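Local structure of thermotoga maritima TmcAL (Thermotoga maritima, 5Y0T) at residues Y10-N15 against T211-L216; G45-I50 against V248-M253; A35-N40 against F53-I58. The protein belongs to the HIGH nucleotidyl transferase family of the HUP clan, and holds adenosine-5'-rp-alpha-thio-triphosphate in a pocket of its Rossmann-like fold. All coordinates share one frame; numbering follows the deposited sequence.

Interaction 1: residues Y10-N15 against T211-L216. With TAT (adenosine-5'-rp-alpha-thio-triphosphate), chain E.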
loop_
_atom_site.group_PDB
_atom_site.type_symbol
_atom_site.label_atom_id
_atom_site.label_comp_id
_atom_site.label_asym_id
_atom_site.label_seq_id
_atom_site.Cartn_x
_atom_site.Cartn_y
_atom_site.Cartn_z
ATOM N N TYR A 10 -11.387 -20.918 13.793
ATOM C CA TYR A 10 -12.718 -20.527 14.260
ATOM C C TYR A 10 -13.239 -19.336 13.449
ATOM O O TYR A 10 -13.526 -18.280 14.012
ATOM C CB TYR A 10 -12.692 -20.169 15.771
ATOM C CG TYR A 10 -12.472 -21.342 16.727
ATOM C CD1 TYR A 10 -12.750 -22.658 16.342
ATOM C CD2 TYR A 10 -12.002 -21.128 18.020
ATOM C CE1 TYR A 10 -12.558 -23.731 17.227
ATOM C CE2 TYR A 10 -11.809 -22.186 18.906
ATOM C CZ TYR A 10 -12.092 -23.480 18.514
ATOM O OH TYR A 10 -11.911 -24.525 19.409
ATOM N N ASN A 11 -13.405 -19.533 12.139
ATOM C CA ASN A 11 -13.714 -18.441 11.215
ATOM C C ASN A 11 -14.988 -18.676 10.413
ATOM O O ASN A 11 -14.922 -18.831 9.193
ATOM C CB ASN A 11 -12.545 -18.227 10.235
ATOM C CG ASN A 11 -12.716 -16.974 9.370
ATOM O OD1 ASN A 11 -13.475 -16.072 9.707
ATOM N ND2 ASN A 11 -12.023 -16.932 8.241
ATOM N N PRO A 12 -16.156 -18.691 11.078
ATOM C CA PRO A 12 -16.447 -18.509 12.507
ATOM C C PRO A 12 -16.476 -19.823 13.323
ATOM O O PRO A 12 -16.373 -20.917 12.747
ATOM C CB PRO A 12 -17.843 -17.893 12.476
ATOM C CG PRO A 12 -18.503 -18.696 11.361
ATOM C CD PRO A 12 -17.403 -18.856 10.298
ATOM N N PHE A 13 -16.680 -19.717 14.642
ATOM C CA PHE A 13 -16.795 -20.920 15.479
ATOM C C PHE A 13 -18.139 -21.527 15.170
ATOM O O PHE A 13 -19.162 -20.895 15.422
ATOM C CB PHE A 13 -16.696 -20.579 16.970
ATOM C CG PHE A 13 -16.581 -21.782 17.872
ATOM C CD1 PHE A 13 -17.649 -22.659 18.035
ATOM C CD2 PHE A 13 -15.406 -22.028 18.563
ATOM C CE1 PHE A 13 -17.544 -23.766 18.868
ATOM C CE2 PHE A 13 -15.294 -23.140 19.397
ATOM C CZ PHE A 13 -16.355 -24.008 19.536
ATOM N N HIS A 14 -18.157 -22.760 14.659
ATOM C CA HIS A 14 -19.427 -23.340 14.246
ATOM C C HIS A 14 -19.684 -24.662 14.956
ATOM O O HIS A 14 -18.967 -25.037 15.874
ATOM C CB HIS A 14 -19.492 -23.524 12.710
ATOM C CG HIS A 14 -18.341 -24.284 12.114
ATOM N ND1 HIS A 14 -17.879 -25.478 12.630
ATOM C CD2 HIS A 14 -17.578 -24.028 11.020
ATOM C CE1 HIS A 14 -16.879 -25.921 11.882
ATOM N NE2 HIS A 14 -16.679 -25.060 10.898
ATOM N N ASN A 15 -20.750 -25.338 14.560
ATOM C CA ASN A 15 -21.125 -26.577 15.233
ATOM C C ASN A 15 -20.067 -27.676 15.108
ATOM O O ASN A 15 -19.876 -28.469 16.031
ATOM C CB ASN A 15 -22.470 -27.063 14.692
ATOM C CG ASN A 15 -23.610 -26.161 15.107
ATOM O OD1 ASN A 15 -23.492 -25.409 16.084
ATOM N ND2 ASN A 15 -24.726 -26.229 14.378
ATOM N N THR A 211 -16.298 -22.054 5.438
ATOM C CA THR A 211 -16.366 -21.281 4.190
ATOM C C THR A 211 -17.810 -21.192 3.685
ATOM O O THR A 211 -18.255 -20.135 3.242
ATOM C CB THR A 211 -15.452 -21.882 3.090
ATOM O OG1 THR A 211 -14.082 -21.822 3.521
ATOM C CG2 THR A 211 -15.591 -21.111 1.790
ATOM N N ALA A 212 -18.560 -22.283 3.778
ATOM C CA ALA A 212 -19.972 -22.224 3.402
ATOM C C ALA A 212 -20.715 -21.198 4.272
ATOM O O ALA A 212 -21.541 -20.433 3.781
ATOM C CB ALA A 212 -20.625 -23.604 3.516
ATOM N N ILE A 213 -20.400 -21.174 5.562
ATOM C CA ILE A 213 -21.110 -20.289 6.484
ATOM C C ILE A 213 -20.798 -18.829 6.193
ATOM O O ILE A 213 -21.686 -17.969 6.241
ATOM C CB ILE A 213 -20.779 -20.634 7.948
ATOM C CG1 ILE A 213 -21.308 -22.036 8.267
ATOM C CG2 ILE A 213 -21.401 -19.615 8.913
ATOM C CD1 ILE A 213 -20.726 -22.594 9.549
ATOM N N ARG A 214 -19.545 -18.545 5.865
ATOM C CA ARG A 214 -19.187 -17.191 5.471
ATOM C C ARG A 214 -19.948 -16.799 4.203
ATOM O O ARG A 214 -20.348 -15.650 4.045
ATOM C CB ARG A 214 -17.674 -17.064 5.271
ATOM C CG ARG A 214 -16.884 -17.162 6.581
ATOM C CD ARG A 214 -15.441 -16.649 6.428
ATOM N NE ARG A 214 -14.724 -17.325 5.344
ATOM C CZ ARG A 214 -14.120 -18.506 5.452
ATOM N NH1 ARG A 214 -14.145 -19.173 6.593
ATOM N NH2 ARG A 214 -13.492 -19.027 4.405
ATOM N N ASN A 215 -20.176 -17.750 3.302
ATOM C CA ASN A 215 -20.943 -17.439 2.100
ATOM C C ASN A 215 -22.418 -17.219 2.412
ATOM O O ASN A 215 -23.086 -16.416 1.752
ATOM C CB ASN A 215 -20.789 -18.545 1.044
ATOM C CG ASN A 215 -19.454 -18.475 0.333
ATOM O OD1 ASN A 215 -18.773 -17.450 0.385
ATOM N ND2 ASN A 215 -19.075 -19.555 -0.338
ATOM N N LEU A 216 -22.925 -17.933 3.415
ATOM C CA LEU A 216 -24.286 -17.692 3.882
ATOM C C LEU A 216 -24.419 -16.268 4.424
ATOM O O LEU A 216 -25.424 -15.603 4.176
ATOM C CB LEU A 216 -24.688 -18.708 4.956
ATOM C CG LEU A 216 -24.937 -20.151 4.508
ATOM C CD1 LEU A 216 -25.145 -21.040 5.717
ATOM C CD2 LEU A 216 -26.138 -20.249 3.557
HETATM N N1 TAT E . -16.106 -32.383 12.703
HETATM C C2 TAT E . -15.078 -32.633 13.537
HETATM N N3 TAT E . -14.064 -31.774 13.743
HETATM C C4 TAT E . -14.031 -30.581 13.101
HETATM C C5 TAT E . -15.123 -30.226 12.191
HETATM C C6 TAT E . -16.199 -31.229 12.012
HETATM N N6 TAT E . -17.246 -30.990 11.186
HETATM N N7 TAT E . -14.844 -28.998 11.707
HETATM C C8 TAT E . -13.676 -28.588 12.267
HETATM N N9 TAT E . -13.198 -29.537 13.097
HETATM P PA TAT E . -10.390 -24.904 12.394
HETATM P PB TAT E . -11.277 -26.014 9.821
HETATM P PG TAT E . -13.599 -25.891 8.105
HETATM C "C1'" TAT E . -11.940 -29.460 13.873
HETATM O O1A TAT E . -15.067 -25.845 8.495
HETATM O O1B TAT E . -10.480 -25.495 8.663
HETATM S S1G TAT E . -8.486 -25.170 12.104
HETATM C "C2'" TAT E . -10.757 -29.255 12.928
HETATM O "O2'" TAT E . -10.358 -30.473 12.298
HETATM O O2A TAT E . -10.832 -23.640 13.113
HETATM O O2B TAT E . -11.052 -27.428 10.292
HETATM O O2G TAT E . -13.163 -24.666 7.325
HETATM C "C3'" TAT E . -9.714 -28.684 13.863
HETATM O "O3'" TAT E . -9.013 -29.732 14.558
HETATM O O3A TAT E . -11.231 -24.930 11.015
HETATM O O3B TAT E . -12.857 -25.793 9.536
HETATM O O3G TAT E . -13.107 -27.188 7.510
HETATM C "C4'" TAT E . -10.551 -27.889 14.861
HETATM O "O4'" TAT E . -11.909 -28.329 14.737
HETATM C "C5'" TAT E . -10.499 -26.384 14.579
HETATM O "O5'" TAT E . -10.928 -26.165 13.234
#
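His-14 sets CG between its backbone N and carbonyl carbon, the crowded position (chi1 53°), while Arg-214 folds its chain at chi3 (-55°) and Asn-11 turns CG anti to the backbone N. The bend in Arg-214 brings NH1 2.7 Å from Asn-11 O, almost along the C=O axis and within the guanidinium plane. This is the one hydrogen bond between 10-15 and 211-216. The Asn-11 amide lies over a face of the same guanidinium, the two planes only 13° apart; ND2 is 3.5 Å from NH1, but both are donors and do not bond. Instead OD1 accepts from Val-49 N, and ND2 is held by the 3-sulfinoalanine at position 42. Beside this polar pair Ile-213 supplies the apolar part: CD1 packs on His-14 CB at 3.5 Å, and CG2 meets Pro-12 CG at 3.9 Å, next to the cis peptide that turns the loop. His-14 starts the HxGH signature of this family; it occupies the N-cap position before helix 15-28, and its ring stacks on that of His-17. Its NE2 donates to TAT O1A at 3.0 Å, the ligand oxygen lying near the ring plane, and Tyr-10 N donates to TAT O2A at 2.9 Å. Ala-210 N and His-17 NE2 also bind the ligand. Arg-214 also pairs with Glu-46, so its positive charge is probably balanced by that carboxylate, with Asn-11 O adding a dipole. Arg-214 and Ile-213 thus back Asn-11 and His-14 as second-shell residues, probably steadying the loop that offers Tyr-10 N and His-14 NE2 to the phosphates.

Interaction 2: residues G45-I50 against V248-M253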
loop_
_atom_site.group_PDB
_atom_site.type_symbol
_atom_site.label_atom_id
_atom_site.label_comp_id
_atom_site.label_asym_id
_atom_site.label_seq_id
_atom_site.Cartn_x
_atom_site.Cartn_y
_atom_site.Cartn_z
ATOM N N GLY A 45 -5.566 -17.338 3.441
ATOM C CA GLY A 45 -5.302 -16.010 2.901
ATOM C C GLY A 45 -6.509 -15.074 2.916
ATOM O O GLY A 45 -6.610 -14.158 2.109
ATOM N N GLU A 46 -7.435 -15.305 3.837
ATOM C CA GLU A 46 -8.614 -14.447 3.969
ATOM C C GLU A 46 -8.580 -13.770 5.327
ATOM O O GLU A 46 -7.915 -14.265 6.231
ATOM C CB GLU A 46 -9.903 -15.254 3.835
ATOM C CG GLU A 46 -10.111 -15.904 2.471
ATOM C CD GLU A 46 -11.517 -16.426 2.298
ATOM O OE1 GLU A 46 -12.441 -15.595 2.146
ATOM O OE2 GLU A 46 -11.698 -17.667 2.309
ATOM N N PRO A 47 -9.286 -12.639 5.472
ATOM C CA PRO A 47 -9.468 -12.086 6.817
ATOM C C PRO A 47 -10.437 -12.945 7.604
ATOM O O PRO A 47 -11.307 -13.587 7.005
ATOM C CB PRO A 47 -10.069 -10.703 6.565
ATOM C CG PRO A 47 -10.789 -10.849 5.235
ATOM C CD PRO A 47 -9.975 -11.846 4.438
ATOM N N ALA A 48 -10.309 -12.938 8.925
ATOM C CA ALA A 48 -11.316 -13.556 9.769
ATOM C C ALA A 48 -12.580 -12.732 9.620
ATOM O O ALA A 48 -12.524 -11.504 9.430
ATOM C CB ALA A 48 -10.846 -13.613 11.207
ATOM N N VAL A 49 -13.730 -13.382 9.663
ATOM C CA VAL A 49 -14.947 -12.654 9.353
ATOM C C VAL A 49 -15.313 -11.693 10.506
ATOM O O VAL A 49 -15.955 -10.664 10.278
ATOM C CB VAL A 49 -16.103 -13.628 9.013
ATOM C CG1 VAL A 49 -16.545 -14.447 10.253
ATOM C CG2 VAL A 49 -17.255 -12.865 8.376
ATOM N N ILE A 50 -14.886 -12.025 11.728
ATOM C CA ILE A 50 -14.875 -11.073 12.856
ATOM C C ILE A 50 -13.514 -11.198 13.528
ATOM O O ILE A 50 -12.810 -12.172 13.274
ATOM C CB ILE A 50 -15.979 -11.328 13.888
ATOM C CG1 ILE A 50 -15.945 -12.791 14.371
ATOM C CG2 ILE A 50 -17.366 -10.988 13.326
ATOM C CD1 ILE A 50 -17.047 -13.085 15.419
ATOM N N VAL A 248 -16.262 -8.946 8.018
ATOM C CA VAL A 248 -15.169 -8.466 7.184
ATOM C C VAL A 248 -14.874 -9.542 6.148
ATOM O O VAL A 248 -14.640 -10.699 6.510
ATOM C CB VAL A 248 -13.899 -8.169 8.008
ATOM C CG1 VAL A 248 -12.737 -7.775 7.075
ATOM C CG2 VAL A 248 -14.171 -7.064 9.042
ATOM N N PHE A 249 -14.902 -9.181 4.865
ATOM C CA PHE A 249 -14.670 -10.165 3.797
ATOM C C PHE A 249 -13.443 -9.789 2.975
ATOM O O PHE A 249 -13.067 -8.620 2.907
ATOM C CB PHE A 249 -15.883 -10.288 2.864
ATOM C CG PHE A 249 -17.127 -10.827 3.525
ATOM C CD1 PHE A 249 -17.148 -12.107 4.061
ATOM C CD2 PHE A 249 -18.284 -10.059 3.591
ATOM C CE1 PHE A 249 -18.299 -12.610 4.658
ATOM C CE2 PHE A 249 -19.435 -10.552 4.190
ATOM C CZ PHE A 249 -19.439 -11.838 4.727
ATOM N N LEU A 250 -12.819 -10.781 2.351
ATOM C CA LEU A 250 -11.640 -10.522 1.524
ATOM C C LEU A 250 -11.929 -9.503 0.433
ATOM O O LEU A 250 -11.091 -8.663 0.113
ATOM C CB LEU A 250 -11.138 -11.813 0.890
ATOM C CG LEU A 250 -9.882 -11.662 0.036
ATOM C CD1 LEU A 250 -8.741 -11.121 0.853
ATOM C CD2 LEU A 250 -9.530 -13.013 -0.568
ATOM N N GLU A 251 -13.126 -9.562 -0.130
ATOM C CA GLU A 251 -13.438 -8.671 -1.239
ATOM C C GLU A 251 -13.467 -7.209 -0.769
ATOM O O GLU A 251 -13.217 -6.295 -1.570
ATOM C CB GLU A 251 -14.758 -9.078 -1.909
ATOM C CG GLU A 251 -15.966 -9.082 -0.997
ATOM C CD GLU A 251 -16.337 -10.465 -0.488
ATOM O OE1 GLU A 251 -15.433 -11.320 -0.315
ATOM O OE2 GLU A 251 -17.545 -10.688 -0.256
ATOM N N ASN A 252 -13.714 -6.979 0.524
ATOM C CA ASN A 252 -13.623 -5.622 1.080
ATOM C C ASN A 252 -12.183 -5.089 1.006
ATOM O O ASN A 252 -11.960 -3.878 0.934
ATOM C CB ASN A 252 -14.105 -5.565 2.549
ATOM C CG ASN A 252 -15.512 -6.130 2.741
ATOM O OD1 ASN A 252 -15.783 -6.814 3.722
ATOM N ND2 ASN A 252 -16.407 -5.838 1.808
ATOM N N MET A 253 -11.213 -5.996 1.038
ATOM C CA MET A 253 -9.804 -5.609 0.946
ATOM C C MET A 253 -9.265 -5.645 -0.482
ATOM O O MET A 253 -8.097 -5.339 -0.719
ATOM C CB MET A 253 -8.944 -6.524 1.805
ATOM C CG MET A 253 -9.245 -6.426 3.275
ATOM S SD MET A 253 -8.446 -7.727 4.221
ATOM C CE MET A 253 -8.931 -7.168 5.855
HETATM O O HOH W 1 -13.460 -13.534 3.269
HETATM O O HOH W 2 -13.916 -13.400 5.870
#
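Pro-47 is the tight centre of the contact between loops 45-50 and 248-253, its ring wedged among Val-248, Leu-250 and Met-253. CG sits 3.5 Å from Leu-250 N, and CD packs 3.7 Å from Leu-250 CB. On the CB side, the extended Met-253 chain brings CE to 3.8 Å from Pro-47 CB, and CG1 of Val-248, anti to its backbone N, closes in beside it. Tyr-398 of helix 381-399 also touches Pro-47, Val-248 and Met-253. Farther along, Val-248 N donates to a lone pair of Val-49 O at 2.9 Å, in the carbonyl plane, and Val-49 CA returns a CA-H...O contact to Val-248 O; the pairing goes no further. Val-49 CG2 also touches Phe-249 CE1, the two side chains lying alongside each other.

The looser side is bridged by water. One water donates to Glu-46 OE1 (2.6 Å) and accepts from Leu-250 N (3.0 Å); a second donates to both Pro-47 O and Val-248 O. Residues 250-252 have helical backbone angles, and Asn-252 OD1 accepts from Phe-249 N at 2.8 Å. Glu-46 OE2 forms a salt bridge with Arg-44 besides the one to Arg-214, so its carboxylate is probably kept ionised. Apolar contact round the Pro-47 ring thus sits next to water-mediated polar links, one of them running from the probably ionised Glu-46 to Leu-250 N.

Interaction 3: residues A35-N40 against F53-I58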
loop_
_atom_site.group_PDB
_atom_site.type_symbol
_atom_site.label_atom_id
_atom_site.label_comp_id
_atom_site.label_asym_id
_atom_site.label_seq_id
_atom_site.Cartn_x
_atom_site.Cartn_y
_atom_site.Cartn_z
ATOM N N ALA A 35 -6.093 -23.151 23.627
ATOM C CA ALA A 35 -6.172 -23.058 22.161
ATOM C C ALA A 35 -5.133 -22.085 21.637
ATOM O O ALA A 35 -4.913 -21.052 22.251
ATOM C CB ALA A 35 -7.562 -22.621 21.721
ATOM N N VAL A 36 -4.477 -22.436 20.533
ATOM C CA VAL A 36 -3.668 -21.479 19.786
ATOM C C VAL A 36 -4.448 -21.211 18.513
ATOM O O VAL A 36 -4.764 -22.130 17.756
ATOM C CB VAL A 36 -2.202 -21.984 19.500
ATOM C CG1 VAL A 36 -2.161 -23.283 18.641
ATOM C CG2 VAL A 36 -1.358 -20.869 18.857
ATOM N N MET A 37 -4.779 -19.933 18.311
ATOM C CA MET A 37 -5.759 -19.508 17.326
ATOM C C MET A 37 -5.161 -18.460 16.386
ATOM O O MET A 37 -4.512 -17.518 16.830
ATOM C CB MET A 37 -7.000 -18.922 18.027
ATOM C CG MET A 37 -8.184 -18.600 17.108
ATOM S SD MET A 37 -9.503 -17.717 17.972
ATOM C CE MET A 37 -8.801 -16.060 17.953
ATOM N N SER A 38 -5.394 -18.627 15.092
ATOM C CA SER A 38 -5.072 -17.581 14.135
ATOM C C SER A 38 -5.777 -16.291 14.524
ATOM O O SER A 38 -6.914 -16.306 15.002
ATOM C CB SER A 38 -5.488 -17.999 12.725
ATOM O OG SER A 38 -4.688 -19.077 12.265
ATOM N N GLY A 39 -5.116 -15.185 14.213
ATOM C CA GLY A 39 -5.528 -13.839 14.559
ATOM C C GLY A 39 -6.595 -13.346 13.610
ATOM O O GLY A 39 -7.700 -13.891 13.568
ATOM N N ASN A 40 -6.351 -12.175 13.033
ATOM C CA ASN A 40 -7.289 -11.575 12.105
ATOM C C ASN A 40 -7.181 -12.044 10.643
ATOM O O ASN A 40 -7.995 -11.653 9.827
ATOM C CB ASN A 40 -7.137 -10.060 12.163
ATOM C CG ASN A 40 -7.637 -9.486 13.481
ATOM O OD1 ASN A 40 -8.367 -10.145 14.206
ATOM N ND2 ASN A 40 -7.263 -8.253 13.778
ATOM N N PHE A 53 -10.330 -10.815 18.879
ATOM C CA PHE A 53 -10.814 -10.555 20.241
ATOM C C PHE A 53 -12.225 -11.124 20.424
ATOM O O PHE A 53 -12.554 -11.735 21.450
ATOM C CB PHE A 53 -10.768 -9.051 20.530
ATOM C CG PHE A 53 -9.385 -8.460 20.369
ATOM C CD1 PHE A 53 -8.370 -8.803 21.240
ATOM C CD2 PHE A 53 -9.109 -7.579 19.344
ATOM C CE1 PHE A 53 -7.095 -8.267 21.088
ATOM C CE2 PHE A 53 -7.838 -7.045 19.188
ATOM C CZ PHE A 53 -6.841 -7.391 20.061
ATOM N N ALA A 54 -13.057 -10.944 19.411
ATOM C CA ALA A 54 -14.386 -11.544 19.418
ATOM C C ALA A 54 -14.305 -13.074 19.364
ATOM O O ALA A 54 -15.000 -13.780 20.105
ATOM C CB ALA A 54 -15.210 -11.008 18.247
ATOM N N ARG A 55 -13.459 -13.599 18.491
ATOM C CA ARG A 55 -13.397 -15.053 18.345
ATOM C C ARG A 55 -12.724 -15.701 19.573
ATOM O O ARG A 55 -13.083 -16.810 19.961
ATOM C CB ARG A 55 -12.695 -15.427 17.029
ATOM C CG ARG A 55 -13.678 -15.468 15.845
ATOM C CD ARG A 55 -13.004 -15.226 14.479
ATOM N NE ARG A 55 -11.764 -15.990 14.331
ATOM C CZ ARG A 55 -10.564 -15.428 14.280
ATOM N NH1 ARG A 55 -10.452 -14.099 14.325
ATOM N NH2 ARG A 55 -9.481 -16.181 14.165
ATOM N N ALA A 56 -11.785 -15.000 20.208
ATOM C CA ALA A 56 -11.217 -15.489 21.481
ATOM C C ALA A 56 -12.297 -15.629 22.555
ATOM O O ALA A 56 -12.344 -16.619 23.304
ATOM C CB ALA A 56 -10.105 -14.558 21.975
ATOM N N GLU A 57 -13.182 -14.644 22.632
ATOM C CA GLU A 57 -14.235 -14.712 23.634
ATOM C C GLU A 57 -15.170 -15.892 23.377
ATOM O O GLU A 57 -15.584 -16.584 24.322
ATOM C CB GLU A 57 -15.049 -13.407 23.687
ATOM C CG GLU A 57 -16.084 -13.451 24.774
ATOM C CD GLU A 57 -16.917 -12.188 24.888
ATOM O OE1 GLU A 57 -16.487 -11.118 24.404
ATOM O OE2 GLU A 57 -18.013 -12.287 25.469
ATOM N N ILE A 58 -15.530 -16.115 22.116
ATOM C CA ILE A 58 -16.335 -17.301 21.783
ATOM C C ILE A 58 -15.639 -18.594 22.209
ATOM O O ILE A 58 -16.264 -19.484 22.799
ATOM C CB ILE A 58 -16.652 -17.375 20.272
ATOM C CG1 ILE A 58 -17.468 -16.148 19.830
ATOM C CG2 ILE A 58 -17.400 -18.674 19.955
ATOM C CD1 ILE A 58 -17.535 -15.949 18.301
#
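Met-37 lays its methyl over one face of the Arg-55 guanidinium, CE 3.8 Å above the plane and displaced toward the rim. The pair joins strand 32-38 to helix 52-61 in the Rossmann-like fold: the helix belongs to the beta-alpha-beta crossover that leads to the parallel strand 66-70, and runs back along the sheet at 151° to the strand. CG of Met-37 is anti to the backbone N (chi1 -173°), so the chain extends from the strand before the bend at chi3 brings CE to 3.9 Å from Ala-56 N, while SD lies alongside Arg-55 CB. The two side chains cross obliquely.

Beyond the thioether the strand gives way to a loop, and Arg-55, also bent at chi3, reaches for its carbonyls. NH1 and NH2 grip Gly-39 O together, end-on, at 2.9 Å and 3.0 Å, with the oxygen near the guanidinium plane. NH2 lies in the carbonyl plane, NH1 above it. A weak bond joins NH2 to Ser-38 O at 2.7 Å. Tyr-10 O accepts from NE, and Glu-9 O and Ile-50 O accept from the same guanidinium; the dipoles of these backbone oxygens should help to stabilise the buried cation. Ser-38 OG bonds instead to Glu-9 OE2. At the far end of the contact Asn-40 OD1, 4.5 Å from Arg-55 NH1, accepts from Lys-52 N.

All three contacts are buried within one chain and differ mainly in chemistry. Interaction 3 is nearest the chain's centre, joining sheet to helix; interactions 1 and 2 lie farther out, where loops meet helix 210-218 or another loop. Interaction 2 is mostly apolar with water at its margin, whereas interactions 1 and 3 each turn on an arginine bonded to backbone carbonyl oxygen, one acceptor in interaction 1 and two in interaction 3. Only interaction 1 touches the ligand. Loop 45-50 reaches both others: a salt bridge joins it to interaction 1, and Ala-48 N approaches Asn-40 O at 2.8 Å, probably a hydrogen bond. Interactions 1 and 3 meet directly, Arg-55 NE lying 2.9 Å from Tyr-10 O.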